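Local coordinates for ESAT-6/WXG100 secretion system protein (Streptococcus gallolyticus, PDB 7JQE) that forms an extracellular part of EsaA, a membrane subunit of the bacterial type VIIb secretion system, and probably takes part in toxin export, at residues T254-T259 and V402-K407; P326-I331 and S348-K353; G369-T374 and I390-T395. All coordinates share one frame; numbering follows the deposited sequence.

Contact 1: T254-T259 and V402-K407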
# COMPACT_ATOMS: atom_id res chain seq x y z
N THR A 254 -8.51 -25.18 -5.19
CA THR A 254 -8.38 -26.43 -4.46
C THR A 254 -6.97 -26.56 -3.88
O THR A 254 -5.99 -26.12 -4.49
CB THR A 254 -8.68 -27.64 -5.35
OG1 THR A 254 -7.70 -27.74 -6.39
CG2 THR A 254 -10.07 -27.51 -5.97
N TYR A 255 -6.89 -27.17 -2.70
CA TYR A 255 -5.62 -27.38 -2.02
C TYR A 255 -5.47 -28.86 -1.69
O TYR A 255 -6.29 -29.42 -0.95
CB TYR A 255 -5.54 -26.53 -0.74
CG TYR A 255 -5.64 -25.05 -1.00
CD1 TYR A 255 -4.58 -24.34 -1.56
CD2 TYR A 255 -6.80 -24.35 -0.69
CE1 TYR A 255 -4.67 -22.98 -1.80
CE2 TYR A 255 -6.90 -22.99 -0.92
CZ TYR A 255 -5.84 -22.31 -1.47
OH TYR A 255 -5.95 -20.96 -1.71
N SER A 256 -4.43 -29.48 -2.24
CA SER A 256 -4.20 -30.91 -2.00
C SER A 256 -4.20 -31.24 -0.51
O SER A 256 -4.88 -32.17 -0.07
CB SER A 256 -2.87 -31.33 -2.64
OG SER A 256 -2.80 -30.94 -4.00
N PHE A 257 -3.44 -30.48 0.28
CA PHE A 257 -3.19 -30.87 1.67
C PHE A 257 -4.45 -30.94 2.52
O PHE A 257 -4.37 -31.40 3.67
CB PHE A 257 -2.18 -29.90 2.31
CG PHE A 257 -2.80 -28.63 2.83
CD1 PHE A 257 -3.11 -27.58 1.98
CD2 PHE A 257 -3.06 -28.48 4.19
CE1 PHE A 257 -3.67 -26.41 2.47
CE2 PHE A 257 -3.63 -27.31 4.68
CZ PHE A 257 -3.93 -26.27 3.82
N LEU A 258 -5.60 -30.51 2.01
CA LEU A 258 -6.83 -30.60 2.79
C LEU A 258 -7.42 -32.01 2.77
O LEU A 258 -8.29 -32.31 3.59
CB LEU A 258 -7.87 -29.60 2.27
CG LEU A 258 -7.54 -28.11 2.42
CD1 LEU A 258 -8.61 -27.23 1.77
CD2 LEU A 258 -7.34 -27.72 3.88
N THR A 259 -6.97 -32.87 1.85
CA THR A 259 -7.46 -34.24 1.76
C THR A 259 -6.32 -35.25 1.74
O THR A 259 -6.53 -36.39 1.31
CB THR A 259 -8.34 -34.42 0.52
OG1 THR A 259 -7.52 -34.34 -0.66
CG2 THR A 259 -9.41 -33.35 0.47
N VAL A 402 3.56 -28.37 2.32
CA VAL A 402 4.85 -27.78 1.99
C VAL A 402 5.15 -27.91 0.50
O VAL A 402 5.53 -26.94 -0.16
CB VAL A 402 5.96 -28.40 2.85
CG1 VAL A 402 7.32 -28.16 2.22
CG2 VAL A 402 5.91 -27.82 4.26
N LYS A 403 4.97 -29.11 -0.06
CA LYS A 403 5.48 -29.37 -1.40
C LYS A 403 4.48 -29.04 -2.50
O LYS A 403 4.89 -28.76 -3.63
CB LYS A 403 5.92 -30.83 -1.54
CG LYS A 403 4.79 -31.86 -1.60
CD LYS A 403 5.37 -33.28 -1.59
CE LYS A 403 4.28 -34.36 -1.67
NZ LYS A 403 3.62 -34.40 -3.01
N ASP A 404 3.18 -29.05 -2.20
CA ASP A 404 2.17 -28.78 -3.21
C ASP A 404 1.61 -27.36 -3.14
O ASP A 404 1.63 -26.64 -4.14
CB ASP A 404 1.01 -29.78 -3.09
CG ASP A 404 1.44 -31.21 -3.40
OD1 ASP A 404 2.35 -31.39 -4.25
OD2 ASP A 404 0.88 -32.15 -2.79
N ASP A 405 1.15 -26.94 -1.96
CA ASP A 405 0.27 -25.78 -1.85
C ASP A 405 0.93 -24.53 -1.30
O ASP A 405 0.49 -23.43 -1.63
CB ASP A 405 -0.93 -26.13 -0.96
CG ASP A 405 -1.79 -27.24 -1.55
OD1 ASP A 405 -2.04 -27.20 -2.78
OD2 ASP A 405 -2.20 -28.14 -0.80
N LEU A 406 1.98 -24.67 -0.48
CA LEU A 406 2.52 -23.51 0.22
C LEU A 406 2.91 -22.40 -0.75
O LEU A 406 2.60 -21.23 -0.52
CB LEU A 406 3.71 -23.93 1.07
CG LEU A 406 4.07 -23.01 2.24
CD1 LEU A 406 2.81 -22.59 2.99
CD2 LEU A 406 5.04 -23.71 3.17
N LYS A 407 3.57 -22.75 -1.85
CA LYS A 407 4.01 -21.74 -2.80
C LYS A 407 2.83 -20.98 -3.38
O LYS A 407 2.93 -19.78 -3.68
CB LYS A 407 4.83 -22.38 -3.92
CG LYS A 407 3.98 -23.20 -4.87
CD LYS A 407 4.81 -23.83 -5.96
CE LYS A 407 4.18 -25.16 -6.39
NZ LYS A 407 2.71 -25.03 -6.57
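Asp-405 of the 402-407 helix presents its carboxylate to the backbone N-H groups of Ser-256 and Phe-257, at the start of a short 3-10 turn in the 254-259 loop. Phe-257 N donates to Asp-405 OD2 over 2.9 Å in a nearly straight bond (176° at the hydrogen), meeting the oxygen almost along its C-O axis. The second bond is weak: Ser-256 N reaches Asp-405 OD1 at 3.3 Å with a bent angle of 143°. Both oxygens are used; the strong Phe-257 bond, with the weak Ser-256 one, restrains how the carboxylate is turned. Asp-405 CG, anti to its own carbonyl carbon and beside the backbone N (chi1 -63°), is thereby placed 3.5 Å from Ser-256 N.

Two aromatic rings meet the acid at their edges. The Phe-257 ring turns its edge to it, with CD1 3.0 Å from Asp-405 OD2, and Leu-258 CD2 lies over one ring face, offset toward the rim. The Tyr-255 ring also offers its edge, CD1 being 4.0 Å from Asp-405 OD1, but its plane is almost perpendicular to the carboxylate. Asp-405 is buried, and the two amide hydrogens would probably offset part of its charge. Ser-256 makes a looser contact with the preceding acid, its CB 3.8 Å from Asp-404 OD2; that oxygen is hydrogen-bonded to Ser-400.

Further out, Leu-213 and Lys-216 of helix 211-219 touch the Phe-257 side chain, and Leu-213 also touches Tyr-255. The 3-10 turn itself is closed by Leu-258 N bonding to Tyr-255 O. The contact therefore seats the loop between helix 225-244 and strand 268-275 against helix 396-427, which has a wider pi-type turn at 402-405. Within that turn, Asp-404 O accepts from Lys-407 NZ at 3.1 Å.

Contact 2: P326-I331 and S348-K353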
# COMPACT_ATOMS: atom_id res chain seq x y z
N PRO A 326 6.11 -86.80 21.17
CA PRO A 326 5.35 -85.55 21.10
C PRO A 326 6.22 -84.35 21.47
O PRO A 326 7.07 -84.42 22.36
CB PRO A 326 4.22 -85.76 22.12
CG PRO A 326 4.08 -87.25 22.23
CD PRO A 326 5.46 -87.80 22.05
N THR A 327 5.99 -83.24 20.77
CA THR A 327 6.76 -82.02 20.96
C THR A 327 5.80 -80.84 21.06
O THR A 327 4.97 -80.64 20.17
CB THR A 327 7.75 -81.80 19.81
OG1 THR A 327 8.42 -83.04 19.51
CG2 THR A 327 8.79 -80.76 20.20
N THR A 328 5.93 -80.06 22.13
CA THR A 328 5.00 -78.99 22.44
C THR A 328 5.55 -77.66 21.95
O THR A 328 6.67 -77.27 22.31
CB THR A 328 4.72 -78.94 23.95
OG1 THR A 328 5.94 -78.65 24.65
CG2 THR A 328 4.17 -80.27 24.43
N VAL A 329 4.77 -76.96 21.13
CA VAL A 329 5.13 -75.66 20.58
C VAL A 329 4.25 -74.60 21.24
O VAL A 329 3.03 -74.79 21.36
CB VAL A 329 4.97 -75.64 19.05
CG1 VAL A 329 5.36 -74.28 18.49
CG2 VAL A 329 5.80 -76.75 18.42
N THR A 330 4.86 -73.49 21.66
CA THR A 330 4.16 -72.49 22.44
C THR A 330 4.57 -71.08 22.02
O THR A 330 5.55 -70.88 21.29
CB THR A 330 4.43 -72.65 23.94
OG1 THR A 330 5.80 -72.33 24.22
CG2 THR A 330 4.14 -74.08 24.39
N ILE A 331 3.80 -70.11 22.50
CA ILE A 331 4.05 -68.69 22.29
C ILE A 331 4.15 -68.05 23.67
O ILE A 331 3.18 -68.06 24.43
CB ILE A 331 2.94 -68.03 21.47
CG1 ILE A 331 2.88 -68.62 20.06
CG2 ILE A 331 3.12 -66.52 21.43
CD1 ILE A 331 1.52 -68.54 19.42
N SER A 348 -0.43 -72.76 23.08
CA SER A 348 0.37 -73.95 23.28
C SER A 348 -0.17 -75.08 22.41
O SER A 348 -1.38 -75.32 22.38
CB SER A 348 0.37 -74.38 24.75
OG SER A 348 1.28 -75.45 24.97
N LYS A 349 0.74 -75.75 21.70
CA LYS A 349 0.38 -76.88 20.86
C LYS A 349 1.39 -78.01 21.06
O LYS A 349 2.55 -77.77 21.38
CB LYS A 349 0.33 -76.50 19.38
CG LYS A 349 -1.07 -76.29 18.84
CD LYS A 349 -1.03 -75.86 17.37
CE LYS A 349 -2.43 -75.78 16.78
NZ LYS A 349 -3.31 -74.90 17.60
N THR A 350 0.92 -79.24 20.87
CA THR A 350 1.76 -80.43 20.89
C THR A 350 1.57 -81.18 19.59
O THR A 350 0.44 -81.47 19.19
CB THR A 350 1.43 -81.33 22.09
OG1 THR A 350 2.41 -82.37 22.17
CG2 THR A 350 0.06 -81.96 21.92
N ILE A 351 2.68 -81.48 18.91
CA ILE A 351 2.64 -82.16 17.62
C ILE A 351 3.41 -83.47 17.72
O ILE A 351 4.14 -83.72 18.68
CB ILE A 351 3.22 -81.28 16.49
CG1 ILE A 351 4.70 -81.02 16.74
CG2 ILE A 351 2.46 -79.97 16.40
CD1 ILE A 351 5.37 -80.19 15.66
N SER A 352 3.22 -84.33 16.71
CA SER A 352 4.01 -85.55 16.58
C SER A 352 4.41 -85.82 15.13
O SER A 352 4.77 -86.95 14.80
CB SER A 352 3.25 -86.76 17.13
OG SER A 352 3.10 -86.68 18.54
N LYS A 353 4.37 -84.80 14.27
CA LYS A 353 4.73 -84.98 12.87
C LYS A 353 5.00 -83.62 12.25
O LYS A 353 4.49 -82.59 12.72
CB LYS A 353 3.62 -85.71 12.10
CG LYS A 353 3.92 -85.92 10.63
CD LYS A 353 5.29 -86.55 10.45
CE LYS A 353 5.68 -86.61 8.99
NZ LYS A 353 7.06 -87.11 8.80
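Thr-327 and Val-329 pair with Ile-351 and Lys-349 in an antiparallel arrangement that sets the edge strand 348-351 on a four-stranded sheet. Thr-327 and Ile-351 bond to each other in both directions: Thr-327 N reaches Ile-351 O at 2.8 Å, in the carbonyl plane, while Ile-351 N approaches Thr-327 O at 2.7 Å, tilted 30° from the plane of that carbonyl. Val-329 and Lys-349 form the next hydrogen-bonded pair; Val-329 N to Lys-349 O is suspiciously short and its length doubtful, while Lys-349 N returns a bond to Val-329 O.

Apolar contacts lie on the face bearing Thr-327, Val-329, Lys-349 and Ile-351. Val-329 CG2 meets Ile-351 CD1 loosely, at 4.4 Å, and Phe-341 of strand 337-341, from the other sheet, packs on Val-329 and Lys-349. The lysine amine leads away to salt bridges with Asp-343 and Asp-344.

The opposite face is lined by hydroxyl side chains. Thr-330 OG1 is hydrogen-bonded to Asn-378 of strand 369-379, and Thr-330 CG2 lies 3.2 Å from Ser-348 OG. Thr-328 and Thr-350 slant across each other as a non-hydrogen-bonded pair; Thr-350 OG1, anti to its backbone N (chi1 -172°), is set toward Thr-328 CG2, 3.6 Å away.

Contact 3: G369-T374 and I390-T395. With EDO (1,2-ethanediol), chain C.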
# COMPACT_ATOMS: atom_id res chain seq x y z
N GLY A 369 2.41 -43.29 15.52
CA GLY A 369 3.67 -43.73 16.09
C GLY A 369 4.03 -45.14 15.65
O GLY A 369 3.34 -45.77 14.85
N THR A 370 5.14 -45.62 16.20
CA THR A 370 5.66 -46.94 15.87
C THR A 370 5.12 -47.96 16.86
O THR A 370 5.14 -47.73 18.07
CB THR A 370 7.19 -46.95 15.89
OG1 THR A 370 7.69 -46.05 14.90
CG2 THR A 370 7.71 -48.34 15.60
N HIS A 371 4.64 -49.09 16.34
CA HIS A 371 4.14 -50.19 17.15
C HIS A 371 4.98 -51.43 16.89
O HIS A 371 5.29 -51.74 15.74
CB HIS A 371 2.67 -50.47 16.86
CG HIS A 371 1.76 -49.31 17.16
ND1 HIS A 371 1.11 -49.18 18.36
CD2 HIS A 371 1.42 -48.23 16.42
CE1 HIS A 371 0.39 -48.06 18.35
NE2 HIS A 371 0.56 -47.47 17.18
N THR A 372 5.34 -52.13 17.97
CA THR A 372 6.19 -53.31 17.88
C THR A 372 5.63 -54.43 18.74
O THR A 372 5.33 -54.21 19.92
CB THR A 372 7.63 -53.00 18.30
OG1 THR A 372 8.28 -52.24 17.28
CG2 THR A 372 8.40 -54.29 18.53
N ILE A 373 5.49 -55.61 18.15
CA ILE A 373 5.14 -56.83 18.87
C ILE A 373 6.39 -57.67 19.02
O ILE A 373 7.15 -57.84 18.05
CB ILE A 373 4.04 -57.61 18.14
CG1 ILE A 373 2.70 -56.88 18.19
CG2 ILE A 373 3.91 -59.01 18.72
CD1 ILE A 373 1.58 -57.62 17.50
N THR A 374 6.62 -58.20 20.22
CA THR A 374 7.70 -59.14 20.46
C THR A 374 7.16 -60.36 21.19
O THR A 374 6.33 -60.25 22.09
CB THR A 374 8.84 -58.53 21.30
OG1 THR A 374 8.36 -58.19 22.60
CG2 THR A 374 9.40 -57.29 20.62
N ILE A 390 4.98 -51.83 12.89
CA ILE A 390 4.27 -50.99 11.93
C ILE A 390 4.41 -49.54 12.35
O ILE A 390 4.62 -49.22 13.52
CB ILE A 390 2.78 -51.38 11.80
CG1 ILE A 390 2.08 -51.32 13.16
CG2 ILE A 390 2.64 -52.75 11.17
CD1 ILE A 390 0.57 -51.24 13.05
N TYR A 391 4.30 -48.65 11.37
CA TYR A 391 4.53 -47.22 11.56
C TYR A 391 3.28 -46.48 11.12
O TYR A 391 2.93 -46.51 9.93
CB TYR A 391 5.76 -46.77 10.76
CG TYR A 391 5.77 -47.32 9.35
CD1 TYR A 391 5.24 -46.59 8.29
CD2 TYR A 391 6.28 -48.58 9.08
CE1 TYR A 391 5.23 -47.09 7.00
CE2 TYR A 391 6.29 -49.10 7.79
CZ TYR A 391 5.76 -48.35 6.76
OH TYR A 391 5.76 -48.85 5.48
N VAL A 392 2.58 -45.87 12.06
CA VAL A 392 1.43 -45.02 11.75
C VAL A 392 1.93 -43.59 11.70
O VAL A 392 2.23 -42.99 12.74
CB VAL A 392 0.31 -45.18 12.77
CG1 VAL A 392 -0.92 -44.39 12.33
CG2 VAL A 392 -0.04 -46.65 12.96
N THR A 393 2.05 -43.03 10.50
CA THR A 393 2.57 -41.69 10.33
C THR A 393 1.43 -40.67 10.33
O THR A 393 0.29 -40.99 10.00
CB THR A 393 3.38 -41.56 9.04
OG1 THR A 393 2.49 -41.62 7.92
CG2 THR A 393 4.39 -42.70 8.94
N ASP A 394 1.77 -39.44 10.71
CA ASP A 394 0.80 -38.35 10.86
C ASP A 394 1.21 -37.13 10.05
O ASP A 394 0.78 -36.02 10.35
CB ASP A 394 0.66 -37.97 12.33
CG ASP A 394 -0.69 -37.37 12.65
OD1 ASP A 394 -1.49 -37.18 11.71
OD2 ASP A 394 -0.95 -37.09 13.84
N THR A 395 2.04 -37.31 9.02
CA THR A 395 2.70 -36.21 8.34
C THR A 395 2.26 -36.05 6.89
O THR A 395 2.93 -35.36 6.12
CB THR A 395 4.22 -36.41 8.40
OG1 THR A 395 4.56 -37.64 7.75
CG2 THR A 395 4.69 -36.45 9.85
C1 EDO C . -1.37 -33.53 11.57
O1 EDO C . -0.35 -33.69 10.57
C2 EDO C . -0.91 -32.52 12.63
O2 EDO C . -0.57 -31.28 12.00
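His-371 and Ile-390 sit side by side on one face of a beta hairpin, and Thr-370 and Tyr-391 occupy the other. Ile-390 CG1 lies between its backbone N and carbonyl carbon (chi1 57°), a rotamer that brings it alongside His-371 CB at 3.8 Å. The imidazole is swung toward the Gly-369 end of the strand: His-371 CD2 is 4.1 Å from Val-392 CG2, the side chains slanting past each other. The adjacent ring nitrogen, NE2, is hydrogen-bonded to Ser-367 O, which restrains the turn of the ring. Phe-363 of strand 355-363 packs on both His-371 and Ile-390.

The backbones bind through two hydrogen-bonded pairs. His-371 N points nearly straight at Ile-390 O (2.8 Å, 175° at the hydrogen), and Ile-390 N returns a bond to His-371 O. Gly-369 N uses a lone pair of Val-392 O at 2.8 Å, whereas Val-392 N comes to Gly-369 O from above the carbonyl plane. At Gly-369 the backbone angles would jam any CB against the preceding carbonyl oxygen.

On the second face, Thr-370 CG2 approaches Ile-390 O at 3.8 Å. The Tyr-391 ring leads away, and its hydroxyl makes a weak hydrogen bond to Thr-370 of the second subunit, matched by the reciprocal pair. A 1,2-ethanediol, probably from the crystallisation liquor, lies with O1 2.6 Å from Asp-394 O. The chemistry is therefore divided: one face packs within its own chain, while the other turns hydroxyl groups to the subunit interface, where weak polar bonds form.

Contact 1 closes a long loop, and contacts 2 and 3 follow one another inside it. Contacts 2 and 3 belong to the same four-stranded antiparallel sheet: the first lies at its edge strand 348-351, the second at the opposite edge strand 382-392, and strands 327-335 and 369-379 are neighbours between them. Their centres are about 32 Å apart. Strand 382-392 leads into helix 396-427, which carries one half of contact 1; contacts 1 and 3 have centres about 25 Å apart and both touch the second subunit. The sheet thus runs from contact 3, near the helices and second subunit, to contact 2 at the elongated molecule's outer end, about 55 Å from contact 1 centre to centre.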